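Local coordinates for protein spherulin-4 (Aspergillus clavatus, PDB 5C5G) that is a glycoside hydrolase of the spherulin-4 family that probably cleaves galactosaminogalactan, a fungal polysaccharide whose biosynthesis requires the Aspergillus fumigatus counterpart, at residues R160-S163 / S167-V170; E185-I190 / L198-H203; V12-Y17 / D24-V29; V40-G45 / R60-L65; R91-Y96 / D135-T140. One frame throughout, in Å; residues are numbered along the deposited sequence.

Contact 1. Residues R160-S163 / S167-V170; sequences RYLS and STVV
The backbones of 160-163, a loop with helical phi/psi angles, and strand 167-170 come closest at Leu162 and Thr168, whose CA atoms are 6.5 Å apart. One methyl of Leu162 carries most of the contact. Its CD2 lies against the side of Thr168, 3.7 Å from CB and 3.7 Å from OG1. The two side chains cross at about a right angle. Leu162 CG is anti to the carbonyl carbon (chi1 -65°), and from there the CD2 branch leads in to the strand. The same CD2 also reaches Val170 CG1 at 4.4 Å, a looser apolar contact. The polar part of the contact runs through one water. It is placed to donate to Leu162 O at 2.9 Å, though it has more acceptors in reach than protons. It is also hydrogen-bonded to Thr168 OG1 at 2.7 Å. The water thus bridges loop and strand next to the apolar patch. Outside the two segments, Leu162 also packs on Leu198 of the next strand, and Thr168 touches His151 of the preceding one. The arrangement is a loop returning over the outside of a parallel beta-barrel. Here it covers strand 167-172 of the TIM-type barrel, the strand that ends at Glu172 of the N-acetylgalactosamine site.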
# COMPACT_ATOMS: atom_id res chain seq x y z
N ARG A 160 -4.74 6.90 -18.11
CA ARG A 160 -6.16 6.59 -18.09
C ARG A 160 -6.52 5.59 -17.01
O ARG A 160 -7.70 5.50 -16.61
CB ARG A 160 -6.63 6.11 -19.46
CG ARG A 160 -6.73 7.23 -20.47
CD ARG A 160 -6.86 6.70 -21.88
NE ARG A 160 -5.57 6.26 -22.39
CZ ARG A 160 -5.33 5.94 -23.66
NH1 ARG A 160 -4.11 5.57 -24.01
NH2 ARG A 160 -6.30 6.01 -24.57
N TYR A 161 -5.55 4.85 -16.51
CA TYR A 161 -5.84 3.92 -15.43
C TYR A 161 -5.91 4.59 -14.06
O TYR A 161 -6.50 4.05 -13.13
CB TYR A 161 -4.78 2.83 -15.40
CG TYR A 161 -4.80 1.88 -16.58
CD1 TYR A 161 -5.98 1.48 -17.18
CD2 TYR A 161 -3.62 1.34 -17.08
CE1 TYR A 161 -5.99 0.59 -18.24
CE2 TYR A 161 -3.63 0.45 -18.16
CZ TYR A 161 -4.81 0.10 -18.74
OH TYR A 161 -4.84 -0.79 -19.78
N LEU A 162 -5.31 5.77 -13.91
CA LEU A 162 -5.18 6.36 -12.58
C LEU A 162 -6.52 6.64 -11.92
O LEU A 162 -6.66 6.51 -10.71
CB LEU A 162 -4.36 7.63 -12.63
CG LEU A 162 -2.91 7.44 -13.06
CD1 LEU A 162 -2.23 8.79 -13.22
CD2 LEU A 162 -2.11 6.57 -12.09
N SER A 163 -7.52 7.03 -12.70
CA SER A 163 -8.80 7.41 -12.11
C SER A 163 -9.63 6.19 -11.70
O SER A 163 -10.66 6.35 -11.04
CB SER A 163 -9.59 8.31 -13.04
OG SER A 163 -9.92 7.61 -14.21
N SER A 167 -5.39 5.14 -5.29
CA SER A 167 -3.95 5.36 -5.41
C SER A 167 -3.34 4.30 -6.27
O SER A 167 -3.81 3.16 -6.28
CB SER A 167 -3.27 5.34 -4.04
OG SER A 167 -3.77 6.38 -3.21
N THR A 168 -2.27 4.67 -6.98
CA THR A 168 -1.53 3.76 -7.82
C THR A 168 -0.06 3.86 -7.47
O THR A 168 0.50 4.96 -7.44
CB THR A 168 -1.72 4.10 -9.31
OG1 THR A 168 -3.09 3.93 -9.67
CG2 THR A 168 -0.91 3.21 -10.20
N VAL A 169 0.56 2.72 -7.23
CA VAL A 169 2.00 2.64 -6.99
C VAL A 169 2.72 2.74 -8.33
O VAL A 169 2.81 1.78 -9.08
CB VAL A 169 2.38 1.33 -6.28
CG1 VAL A 169 3.85 1.35 -5.92
CG2 VAL A 169 1.52 1.10 -5.02
N VAL A 170 3.22 3.93 -8.61
CA VAL A 170 3.85 4.21 -9.90
C VAL A 170 5.36 4.10 -9.87
O VAL A 170 5.99 4.20 -10.92
CB VAL A 170 3.46 5.60 -10.46
CG1 VAL A 170 1.96 5.66 -10.74
CG2 VAL A 170 3.91 6.74 -9.56
O HOH W 1 -4.56 6.05 -8.83

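Contact 2. Residues E185-I190 / L198-H203; sequences ELFDTI and LCAVIH
Phe187 and Leu198 both carry CG anti to the carbonyl carbon, with chi1 of -72° and -53°, and these torsions send the two side chains past each other in opposite directions. The contact lies on the outer side of the closed beta-barrel of this TIM-type fold. Segment 185-190 belongs to the connection between helix 175-180 and strand 198-203, and it packs on that strand. The Phe187 ring takes two neighbours from the strand. Leu198 CD1 meets it at the edge, in the ring plane, 3.9 Å from CD2. Ala200 CB approaches the far end of the ring obliquely, 3.9 Å from CZ. Leu198 and Ala200 are two residues apart, so both face the same side of the strand. Ile190 adds a lighter touch, its CD1 4.3 Å from Leu198 CD1. All four residues are buried and the contact between them is wholly apolar. Phe187 also rests on Val170 of the neighbouring strand and on Val224 of helix 212-224. The ring therefore sits where two strands and a helix come together. The turn that presents Phe187 is held by its own bonds. Ile190 N donates to Phe187 O at 3.2 Å. Leu186 O takes two protons from one residue: Thr189 N at 3.2 Å and, in the carbonyl plane, Thr189 OG1 at 2.7 Å.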
# COMPACT_ATOMS: atom_id res chain seq x y z
N GLU A 185 11.51 14.06 -10.33
CA GLU A 185 11.31 14.47 -11.72
C GLU A 185 10.58 13.43 -12.56
O GLU A 185 9.86 13.78 -13.49
CB GLU A 185 12.64 14.80 -12.41
CG GLU A 185 13.26 16.12 -12.00
CD GLU A 185 14.52 16.45 -12.78
OE1 GLU A 185 14.73 15.85 -13.86
OE2 GLU A 185 15.30 17.30 -12.31
N LEU A 186 10.76 12.16 -12.24
CA LEU A 186 10.09 11.11 -13.00
C LEU A 186 8.57 11.28 -12.91
O LEU A 186 7.83 11.02 -13.86
CB LEU A 186 10.51 9.73 -12.49
CG LEU A 186 9.76 8.53 -13.06
CD1 LEU A 186 9.99 8.39 -14.56
CD2 LEU A 186 10.18 7.27 -12.31
N PHE A 187 8.10 11.74 -11.76
CA PHE A 187 6.66 11.91 -11.56
C PHE A 187 6.10 13.03 -12.44
O PHE A 187 4.91 12.99 -12.80
CB PHE A 187 6.36 12.17 -10.08
CG PHE A 187 6.53 10.97 -9.22
CD1 PHE A 187 7.78 10.44 -8.97
CD2 PHE A 187 5.42 10.35 -8.64
CE1 PHE A 187 7.93 9.32 -8.17
CE2 PHE A 187 5.57 9.23 -7.86
CZ PHE A 187 6.82 8.71 -7.62
N ASP A 188 6.93 13.99 -12.80
CA ASP A 188 6.50 15.10 -13.64
C ASP A 188 6.17 14.66 -15.07
O ASP A 188 5.52 15.39 -15.81
CB ASP A 188 7.57 16.19 -13.68
CG ASP A 188 7.85 16.80 -12.31
OD1 ASP A 188 6.96 16.80 -11.43
OD2 ASP A 188 8.99 17.29 -12.11
N THR A 189 6.62 13.47 -15.46
CA THR A 189 6.35 12.96 -16.80
C THR A 189 4.95 12.38 -16.96
O THR A 189 4.53 12.12 -18.08
CB THR A 189 7.36 11.86 -17.22
OG1 THR A 189 7.13 10.66 -16.47
CG2 THR A 189 8.78 12.35 -17.02
N ILE A 190 4.25 12.19 -15.85
CA ILE A 190 2.97 11.51 -15.88
C ILE A 190 1.85 12.51 -16.16
O ILE A 190 1.59 13.38 -15.34
CB ILE A 190 2.66 10.84 -14.54
CG1 ILE A 190 3.84 9.98 -14.08
CG2 ILE A 190 1.38 10.03 -14.66
CD1 ILE A 190 3.66 9.37 -12.69
N LEU A 198 -1.14 9.01 -6.35
CA LEU A 198 0.13 8.31 -6.57
C LEU A 198 0.79 7.86 -5.29
O LEU A 198 0.76 8.54 -4.25
CB LEU A 198 1.09 9.23 -7.30
CG LEU A 198 0.56 9.86 -8.60
CD1 LEU A 198 1.62 10.79 -9.19
CD2 LEU A 198 0.13 8.81 -9.59
N CYS A 199 1.41 6.69 -5.39
CA CYS A 199 2.20 6.11 -4.31
C CYS A 199 3.59 5.79 -4.82
O CYS A 199 3.78 5.40 -5.97
CB CYS A 199 1.52 4.84 -3.79
SG CYS A 199 2.42 3.92 -2.56
N ALA A 200 4.56 5.93 -3.93
CA ALA A 200 5.96 5.63 -4.21
C ALA A 200 6.49 4.67 -3.18
O ALA A 200 6.36 4.91 -1.97
CB ALA A 200 6.79 6.88 -4.21
N VAL A 201 7.15 3.62 -3.66
CA VAL A 201 7.80 2.62 -2.83
C VAL A 201 9.28 2.59 -3.21
O VAL A 201 9.63 2.22 -4.34
CB VAL A 201 7.17 1.25 -3.06
CG1 VAL A 201 7.97 0.16 -2.35
CG2 VAL A 201 5.74 1.23 -2.55
N ILE A 202 10.13 2.96 -2.27
CA ILE A 202 11.57 3.03 -2.50
C ILE A 202 12.24 2.16 -1.46
O ILE A 202 12.22 2.48 -0.28
CB ILE A 202 12.11 4.46 -2.40
CG1 ILE A 202 11.33 5.41 -3.32
CG2 ILE A 202 13.59 4.50 -2.75
CD1 ILE A 202 11.62 6.88 -3.05
N HIS A 203 12.86 1.08 -1.90
CA HIS A 203 13.59 0.20 -1.00
C HIS A 203 15.08 0.27 -1.30
O HIS A 203 15.51 1.01 -2.19
CB HIS A 203 13.05 -1.23 -1.09
CG HIS A 203 13.03 -1.81 -2.46
ND1 HIS A 203 14.17 -2.16 -3.15
CD2 HIS A 203 11.99 -2.14 -3.27
CE1 HIS A 203 13.83 -2.66 -4.32
NE2 HIS A 203 12.52 -2.67 -4.42

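Contact 3. Residues V12-Y17 / D24-V29; sequences VPLYVY and DPLEDV. With EDO (1,2-ethanediol), chain C; EDO (1,2-ethanediol), chain B.
Leu14, which packs on Leu26 of the helix, is itself the centre of an inverse gamma turn. This is the first beta-alpha-beta unit of the TIM-type barrel: strand 9-13 leads through a loop to helix 24-32, which covers it from outside. Leu14 CD2 comes to 3.6 Å from Leu26 CD2, and the two side chains cross obliquely. Both leucines have CG anti to the backbone N, with chi1 of -173° and 172°, which carries their branched ends toward each other between strand and helix. Leu14 CD1 stands a little further off, 4.1 Å from Leu26 CD2. Two residues earlier, Val12 CG2 touches the other methyl of Leu26, CD1, at 4.2 Å. Leu26 thus divides its two methyls between Val12 and Leu14. Trp245 of helix 245-252 and Leu65 of helix 56-66 also pack on Leu26.

The turn at Leu14 leads directly into Tyr15, a residue of the N-acetylgalactosamine site. Its ring has Pro13 C over one face, offset toward the rim. Two 1,2-ethanediol molecules, probably from the crystallisation liquor, lie nearby. The one of chain C places its carbon C1 3.6 Å from Val12 CG1. The one of chain B sits at the edge of the Tyr15 ring, where no sugar is bound in this model. There Tyr15 OH and O2 of the chain B ethanediol are hydrogen-bonded at 2.7 Å.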
# COMPACT_ATOMS: atom_id res chain seq x y z
N VAL A 12 2.35 0.88 3.83
CA VAL A 12 3.04 -0.22 4.49
C VAL A 12 2.68 -1.54 3.81
O VAL A 12 1.58 -2.06 4.02
CB VAL A 12 2.68 -0.32 5.98
CG1 VAL A 12 3.62 -1.30 6.68
CG2 VAL A 12 2.76 1.06 6.65
N PRO A 13 3.58 -2.07 2.98
CA PRO A 13 3.35 -3.42 2.45
C PRO A 13 3.77 -4.39 3.53
O PRO A 13 4.94 -4.75 3.66
CB PRO A 13 4.25 -3.48 1.22
CG PRO A 13 5.27 -2.42 1.43
CD PRO A 13 4.81 -1.46 2.46
N LEU A 14 2.81 -4.79 4.36
CA LEU A 14 3.10 -5.50 5.59
C LEU A 14 3.11 -6.99 5.34
O LEU A 14 2.20 -7.72 5.75
CB LEU A 14 2.09 -5.12 6.68
CG LEU A 14 2.37 -5.66 8.08
CD1 LEU A 14 3.67 -5.09 8.61
CD2 LEU A 14 1.23 -5.35 9.02
N TYR A 15 4.13 -7.44 4.63
CA TYR A 15 4.23 -8.86 4.26
C TYR A 15 5.15 -9.56 5.26
O TYR A 15 5.95 -10.42 4.91
CB TYR A 15 4.72 -9.04 2.82
CG TYR A 15 3.95 -8.24 1.78
CD1 TYR A 15 2.70 -7.69 2.05
CD2 TYR A 15 4.51 -7.98 0.55
CE1 TYR A 15 2.02 -6.96 1.11
CE2 TYR A 15 3.84 -7.23 -0.41
CZ TYR A 15 2.59 -6.71 -0.10
OH TYR A 15 1.92 -5.95 -1.04
N VAL A 16 5.08 -9.10 6.50
CA VAL A 16 5.72 -9.70 7.65
C VAL A 16 4.75 -10.71 8.23
O VAL A 16 3.61 -10.38 8.49
CB VAL A 16 5.93 -8.60 8.72
CG1 VAL A 16 6.58 -9.15 9.96
CG2 VAL A 16 6.75 -7.43 8.16
N TYR A 17 5.20 -11.94 8.44
CA TYR A 17 4.31 -12.92 9.04
C TYR A 17 3.99 -12.53 10.49
O TYR A 17 4.90 -12.21 11.25
CB TYR A 17 4.91 -14.32 8.98
CG TYR A 17 3.95 -15.34 9.53
CD1 TYR A 17 2.90 -15.80 8.76
CD2 TYR A 17 4.06 -15.79 10.84
CE1 TYR A 17 1.99 -16.68 9.26
CE2 TYR A 17 3.15 -16.70 11.35
CZ TYR A 17 2.12 -17.14 10.54
OH TYR A 17 1.19 -18.02 11.04
N ASP A 24 4.92 -5.42 16.06
CA ASP A 24 5.10 -4.40 17.08
C ASP A 24 5.74 -3.12 16.54
O ASP A 24 5.32 -2.04 16.93
CB ASP A 24 5.95 -4.93 18.25
CG ASP A 24 5.17 -5.84 19.20
OD1 ASP A 24 4.00 -6.19 18.92
OD2 ASP A 24 5.74 -6.22 20.24
N PRO A 25 6.73 -3.21 15.65
CA PRO A 25 7.33 -1.95 15.20
C PRO A 25 6.35 -1.07 14.43
O PRO A 25 6.50 0.15 14.41
CB PRO A 25 8.48 -2.40 14.29
CG PRO A 25 8.85 -3.75 14.80
CD PRO A 25 7.52 -4.37 15.19
N LEU A 26 5.35 -1.68 13.80
CA LEU A 26 4.31 -0.93 13.13
C LEU A 26 3.33 -0.38 14.16
O LEU A 26 2.98 0.81 14.13
CB LEU A 26 3.58 -1.78 12.09
CG LEU A 26 2.35 -1.12 11.46
CD1 LEU A 26 2.69 0.17 10.76
CD2 LEU A 26 1.69 -2.08 10.50
N GLU A 27 2.89 -1.21 15.09
CA GLU A 27 1.94 -0.72 16.06
C GLU A 27 2.55 0.42 16.85
O GLU A 27 1.86 1.38 17.20
CB GLU A 27 1.46 -1.82 16.99
CG GLU A 27 0.24 -1.38 17.78
CD GLU A 27 -0.29 -2.44 18.70
OE1 GLU A 27 0.19 -3.60 18.64
OE2 GLU A 27 -1.20 -2.11 19.48
N ASP A 28 3.84 0.33 17.14
CA ASP A 28 4.50 1.36 17.92
C ASP A 28 4.45 2.72 17.23
O ASP A 28 4.16 3.73 17.87
CB ASP A 28 5.94 0.97 18.23
CG ASP A 28 6.04 -0.13 19.29
OD1 ASP A 28 5.04 -0.43 19.98
OD2 ASP A 28 7.15 -0.70 19.44
N VAL A 29 4.70 2.78 15.92
CA VAL A 29 4.66 4.07 15.24
C VAL A 29 3.22 4.54 15.00
O VAL A 29 2.97 5.74 15.01
CB VAL A 29 5.48 4.08 13.93
CG1 VAL A 29 6.93 3.78 14.21
CG2 VAL A 29 4.91 3.11 12.89
C1 EDO C . 6.55 -3.28 5.85
O1 EDO C . 7.11 -4.59 5.80
C2 EDO C . 7.11 -2.60 7.09
O2 EDO C . 8.50 -2.33 6.91
C1 EDO B . 4.40 -2.75 -2.59
O1 EDO B . 4.09 -2.04 -3.80
C2 EDO B . 4.63 -4.24 -2.78
O2 EDO B . 3.42 -4.95 -3.09

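Contact 4. Residues V40-G45 / R60-L65; sequences VVINPG and REIPKL
This is an apolar strand-to-helix contact between the barrel sheet and the surrounding helices, made by strand 38-42 and the helix 56-66 that follows it. Two pairs of buried side chains make it. Ile42 CD1 and Ile62 CD1 meet at 4.3 Å. Val40 CG1 lies 4.3 Å from Leu65 CD1. Val40 and Ile42 are alternate residues of the strand, so both point to the helix. Ile62 and Leu65 are three residues apart, about one turn of a helix that is kinked at Pro63. The two pairs thus follow each other along the interface. They belong to the beta-alpha-beta unit of strand 38-42, helix 56-66 and strand 71-78, the repeating element of a TIM-type barrel. Trp99 of helix 86-103 packs on Ile42 and Ile62. Leu26 of helix 24-32 packs on Val40.

The helix also carries a salt-bridge network. Arg60 grips Glu61 side-on, with two nitrogens on one oxygen: NE at 2.8 Å and NH2 at 2.9 Å from OE2. OE2 lies near the guanidinium plane for both bonds. The NH2 bond uses the anti lone pair of OE2, while NE comes from above the carboxylate plane. Lys64 NZ takes the other oxygen, Glu61 OE1, at 2.8 Å on its syn side, 22° out of plane. With both oxygens engaged by cations, the carboxylate is held against rotation and its negative charge is probably favoured.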
# COMPACT_ATOMS: atom_id res chain seq x y z
N VAL A 40 -2.17 0.10 5.11
CA VAL A 40 -1.44 -1.11 5.47
C VAL A 40 -1.98 -2.27 4.65
O VAL A 40 -3.15 -2.64 4.79
CB VAL A 40 -1.57 -1.37 6.96
CG1 VAL A 40 -0.86 -2.66 7.35
CG2 VAL A 40 -1.05 -0.19 7.78
N VAL A 41 -1.15 -2.85 3.80
CA VAL A 41 -1.57 -3.98 3.00
C VAL A 41 -1.23 -5.26 3.73
O VAL A 41 -0.06 -5.48 4.09
CB VAL A 41 -0.86 -4.01 1.64
CG1 VAL A 41 -1.37 -5.15 0.81
CG2 VAL A 41 -1.06 -2.67 0.92
N ILE A 42 -2.21 -6.10 3.94
CA ILE A 42 -1.94 -7.41 4.52
C ILE A 42 -2.17 -8.47 3.45
O ILE A 42 -2.95 -8.30 2.49
CB ILE A 42 -2.71 -7.65 5.81
CG1 ILE A 42 -4.18 -7.46 5.56
CG2 ILE A 42 -2.24 -6.68 6.94
CD1 ILE A 42 -4.91 -8.69 5.10
N ASN A 43 -1.47 -9.57 3.62
CA ASN A 43 -1.26 -10.51 2.53
C ASN A 43 -0.95 -11.89 3.10
O ASN A 43 0.20 -12.29 3.17
CB ASN A 43 -0.10 -9.98 1.68
CG ASN A 43 0.18 -10.83 0.49
OD1 ASN A 43 -0.59 -11.72 0.13
ND2 ASN A 43 1.30 -10.56 -0.16
N PRO A 44 -1.99 -12.63 3.48
CA PRO A 44 -1.74 -13.94 4.08
C PRO A 44 -0.99 -14.92 3.17
O PRO A 44 -0.14 -15.66 3.67
CB PRO A 44 -3.14 -14.43 4.42
CG PRO A 44 -3.91 -13.16 4.68
CD PRO A 44 -3.39 -12.20 3.66
N GLY A 45 -1.27 -14.93 1.88
CA GLY A 45 -0.63 -15.88 0.97
C GLY A 45 -0.87 -15.49 -0.48
O GLY A 45 -1.55 -16.20 -1.22
N ARG A 60 -5.58 -13.06 15.16
CA ARG A 60 -5.24 -12.34 16.38
C ARG A 60 -4.74 -10.91 16.08
O ARG A 60 -5.15 -9.95 16.73
CB ARG A 60 -4.17 -13.08 17.18
CG ARG A 60 -3.80 -12.42 18.52
CD ARG A 60 -2.63 -13.12 19.20
NE ARG A 60 -1.41 -12.99 18.41
CZ ARG A 60 -0.84 -13.96 17.70
NH1 ARG A 60 -1.32 -15.19 17.69
NH2 ARG A 60 0.25 -13.68 16.98
N GLU A 61 -3.84 -10.79 15.12
CA GLU A 61 -3.11 -9.53 14.93
C GLU A 61 -3.85 -8.50 14.08
O GLU A 61 -3.72 -7.30 14.31
CB GLU A 61 -1.72 -9.81 14.33
CG GLU A 61 -0.84 -10.70 15.20
CD GLU A 61 -0.41 -10.06 16.51
OE1 GLU A 61 -0.50 -8.82 16.65
OE2 GLU A 61 0.03 -10.82 17.40
N ILE A 62 -4.61 -8.94 13.09
CA ILE A 62 -5.32 -7.99 12.25
C ILE A 62 -6.26 -7.08 13.04
O ILE A 62 -6.23 -5.87 12.85
CB ILE A 62 -6.05 -8.70 11.10
CG1 ILE A 62 -5.02 -9.15 10.06
CG2 ILE A 62 -7.11 -7.80 10.46
CD1 ILE A 62 -5.55 -10.16 9.07
N PRO A 63 -7.10 -7.63 13.93
CA PRO A 63 -8.00 -6.75 14.69
C PRO A 63 -7.27 -5.70 15.54
O PRO A 63 -7.82 -4.62 15.77
CB PRO A 63 -8.78 -7.73 15.57
CG PRO A 63 -8.77 -8.98 14.80
CD PRO A 63 -7.41 -9.05 14.19
N LYS A 64 -6.07 -6.02 16.00
CA LYS A 64 -5.30 -5.04 16.77
C LYS A 64 -4.96 -3.82 15.92
O LYS A 64 -5.04 -2.69 16.40
CB LYS A 64 -4.02 -5.67 17.32
CG LYS A 64 -4.30 -6.74 18.37
CD LYS A 64 -3.11 -7.64 18.63
CE LYS A 64 -1.88 -6.87 19.06
NZ LYS A 64 -0.71 -7.78 19.23
N LEU A 65 -4.57 -4.04 14.67
CA LEU A 65 -4.27 -2.91 13.79
C LEU A 65 -5.54 -2.20 13.38
O LEU A 65 -5.57 -0.97 13.31
CB LEU A 65 -3.52 -3.35 12.53
CG LEU A 65 -2.13 -3.96 12.71
CD1 LEU A 65 -1.51 -4.21 11.35
CD2 LEU A 65 -1.21 -3.08 13.55

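Contact 5. Residues R91-Y96 / D135-T140; sequences RDIETY and DVVKGT
Two neighbouring helices of the outer layer, 86-103 and 124-139, pack side by side here. They come nearest at Ile93 and Val137, with CA atoms 7.0 Å apart. Ile93 projects between them. Its CD1 reaches Val136 CG1 at 4.0 Å and Val137 CG2 at 4.2 Å. Its CG2 also touches Val136 CG1, so that one methyl of the valine meets two of the isoleucine. In the TIM-type barrel such helices surround the parallel sheet, and Phe115 of strand 112-116 packs on both Ile93 and Val137 from the inner side.

A water links the two segments at a second point. It donates to Glu94 OE2 at 2.7 Å and to Thr140 OG1 at 2.8 Å. That hydroxyl in turn donates to Val136 O, four residues back, at 2.7 Å. Gly139 N reaches the same oxygen from the opposite face of the carbonyl plane. Thr95 OG1 and Thr95 N hold Arg91 O in the same two-sided way. Thr95 OG1 also lies over the centre of the Arg91 guanidinium, and Arg91 NH2 makes a salt bridge in its own plane to Asp92 OD1 at 2.9 Å.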
# COMPACT_ATOMS: atom_id res chain seq x y z
N ARG A 91 -13.28 -13.84 -6.27
CA ARG A 91 -13.31 -14.74 -5.11
C ARG A 91 -12.43 -14.18 -4.00
O ARG A 91 -12.82 -14.17 -2.83
CB ARG A 91 -12.87 -16.16 -5.49
CG ARG A 91 -12.77 -17.11 -4.29
CD ARG A 91 -11.40 -17.09 -3.64
NE ARG A 91 -11.38 -17.95 -2.46
CZ ARG A 91 -10.40 -17.95 -1.57
NH1 ARG A 91 -10.47 -18.76 -0.52
NH2 ARG A 91 -9.34 -17.18 -1.73
N ASP A 92 -11.26 -13.69 -4.35
CA ASP A 92 -10.35 -13.19 -3.33
C ASP A 92 -10.92 -11.92 -2.68
O ASP A 92 -10.87 -11.76 -1.46
CB ASP A 92 -8.96 -12.91 -3.90
CG ASP A 92 -8.18 -14.17 -4.21
OD1 ASP A 92 -8.58 -15.27 -3.76
OD2 ASP A 92 -7.15 -14.06 -4.91
N ILE A 93 -11.46 -11.01 -3.48
CA ILE A 93 -12.08 -9.80 -2.93
C ILE A 93 -13.17 -10.18 -1.94
O ILE A 93 -13.26 -9.64 -0.83
CB ILE A 93 -12.69 -8.94 -4.05
CG1 ILE A 93 -11.61 -8.40 -5.00
CG2 ILE A 93 -13.48 -7.78 -3.45
CD1 ILE A 93 -12.16 -7.80 -6.28
N GLU A 94 -14.05 -11.08 -2.37
CA GLU A 94 -15.19 -11.49 -1.56
C GLU A 94 -14.77 -12.22 -0.29
O GLU A 94 -15.45 -12.16 0.72
CB GLU A 94 -16.15 -12.33 -2.39
CG GLU A 94 -16.85 -11.45 -3.44
CD GLU A 94 -17.82 -12.20 -4.31
OE1 GLU A 94 -17.82 -13.44 -4.27
OE2 GLU A 94 -18.59 -11.51 -5.03
N THR A 95 -13.66 -12.93 -0.35
CA THR A 95 -13.14 -13.64 0.82
C THR A 95 -12.75 -12.62 1.88
O THR A 95 -13.18 -12.71 3.03
CB THR A 95 -11.95 -14.54 0.43
OG1 THR A 95 -12.39 -15.53 -0.52
CG2 THR A 95 -11.39 -15.26 1.63
N TYR A 96 -11.95 -11.62 1.52
CA TYR A 96 -11.63 -10.56 2.48
C TYR A 96 -12.90 -9.89 3.00
O TYR A 96 -13.02 -9.61 4.20
CB TYR A 96 -10.76 -9.49 1.85
CG TYR A 96 -9.30 -9.83 1.62
CD1 TYR A 96 -8.42 -10.07 2.67
CD2 TYR A 96 -8.80 -9.89 0.33
CE1 TYR A 96 -7.10 -10.35 2.45
CE2 TYR A 96 -7.48 -10.17 0.09
CZ TYR A 96 -6.62 -10.40 1.15
OH TYR A 96 -5.29 -10.69 0.97
N ASP A 135 -15.77 -1.54 -9.24
CA ASP A 135 -17.19 -1.68 -8.93
C ASP A 135 -17.44 -2.78 -7.90
O ASP A 135 -18.26 -2.64 -7.01
CB ASP A 135 -18.00 -1.97 -10.21
CG ASP A 135 -18.18 -0.74 -11.09
OD1 ASP A 135 -17.90 0.39 -10.63
OD2 ASP A 135 -18.63 -0.92 -12.23
N VAL A 136 -16.73 -3.89 -8.04
CA VAL A 136 -16.86 -4.98 -7.09
C VAL A 136 -16.41 -4.54 -5.70
O VAL A 136 -17.11 -4.77 -4.71
CB VAL A 136 -16.07 -6.23 -7.54
CG1 VAL A 136 -16.10 -7.32 -6.46
CG2 VAL A 136 -16.65 -6.78 -8.83
N VAL A 137 -15.26 -3.89 -5.59
CA VAL A 137 -14.80 -3.45 -4.29
C VAL A 137 -15.79 -2.46 -3.67
O VAL A 137 -16.14 -2.57 -2.49
CB VAL A 137 -13.43 -2.81 -4.40
CG1 VAL A 137 -13.00 -2.19 -3.06
CG2 VAL A 137 -12.43 -3.85 -4.82
N LYS A 138 -16.23 -1.49 -4.46
CA LYS A 138 -17.14 -0.46 -3.94
C LYS A 138 -18.51 -1.01 -3.58
O LYS A 138 -19.22 -0.41 -2.78
CB LYS A 138 -17.31 0.67 -4.97
CG LYS A 138 -16.02 1.41 -5.32
CD LYS A 138 -15.44 2.22 -4.17
CE LYS A 138 -14.21 3.02 -4.64
NZ LYS A 138 -13.40 3.62 -3.51
N GLY A 139 -18.90 -2.14 -4.17
CA GLY A 139 -20.24 -2.68 -3.97
C GLY A 139 -20.36 -3.86 -3.04
O GLY A 139 -21.46 -4.36 -2.80
N THR A 140 -19.24 -4.33 -2.49
CA THR A 140 -19.25 -5.52 -1.66
C THR A 140 -19.24 -5.17 -0.18
O THR A 140 -18.32 -4.51 0.32
CB THR A 140 -18.05 -6.43 -1.99
OG1 THR A 140 -18.12 -6.84 -3.37
CG2 THR A 140 -18.08 -7.68 -1.14
O HOH W 2 -19.47 -8.97 -4.55

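In the fold
Along the chain the order is contact 3, contact 4, contact 5, contact 1, contact 2, each closing before the next opens. Contacts 1 to 4 reach the same eight-stranded barrel sheet; contact 5 joins two helices around it. Contacts 3 and 4 have centres about 9 Å apart. Their strands, 9-13 and 38-42, are neighbours in the sheet, and Leu14 packs on Leu65. Contacts 1 and 2, about 11 Å apart, meet the same way through strands 167-172 and 198-203. The centres of contacts 1 and 3 are about 25 Å apart, across the chain's centre. Contact 5 touches contact 4 through Tyr96 and Pro44. Contact 3 holds Tyr15 of the sugar site; contacts 1, 2 and 4 join the sheet to parts outside it.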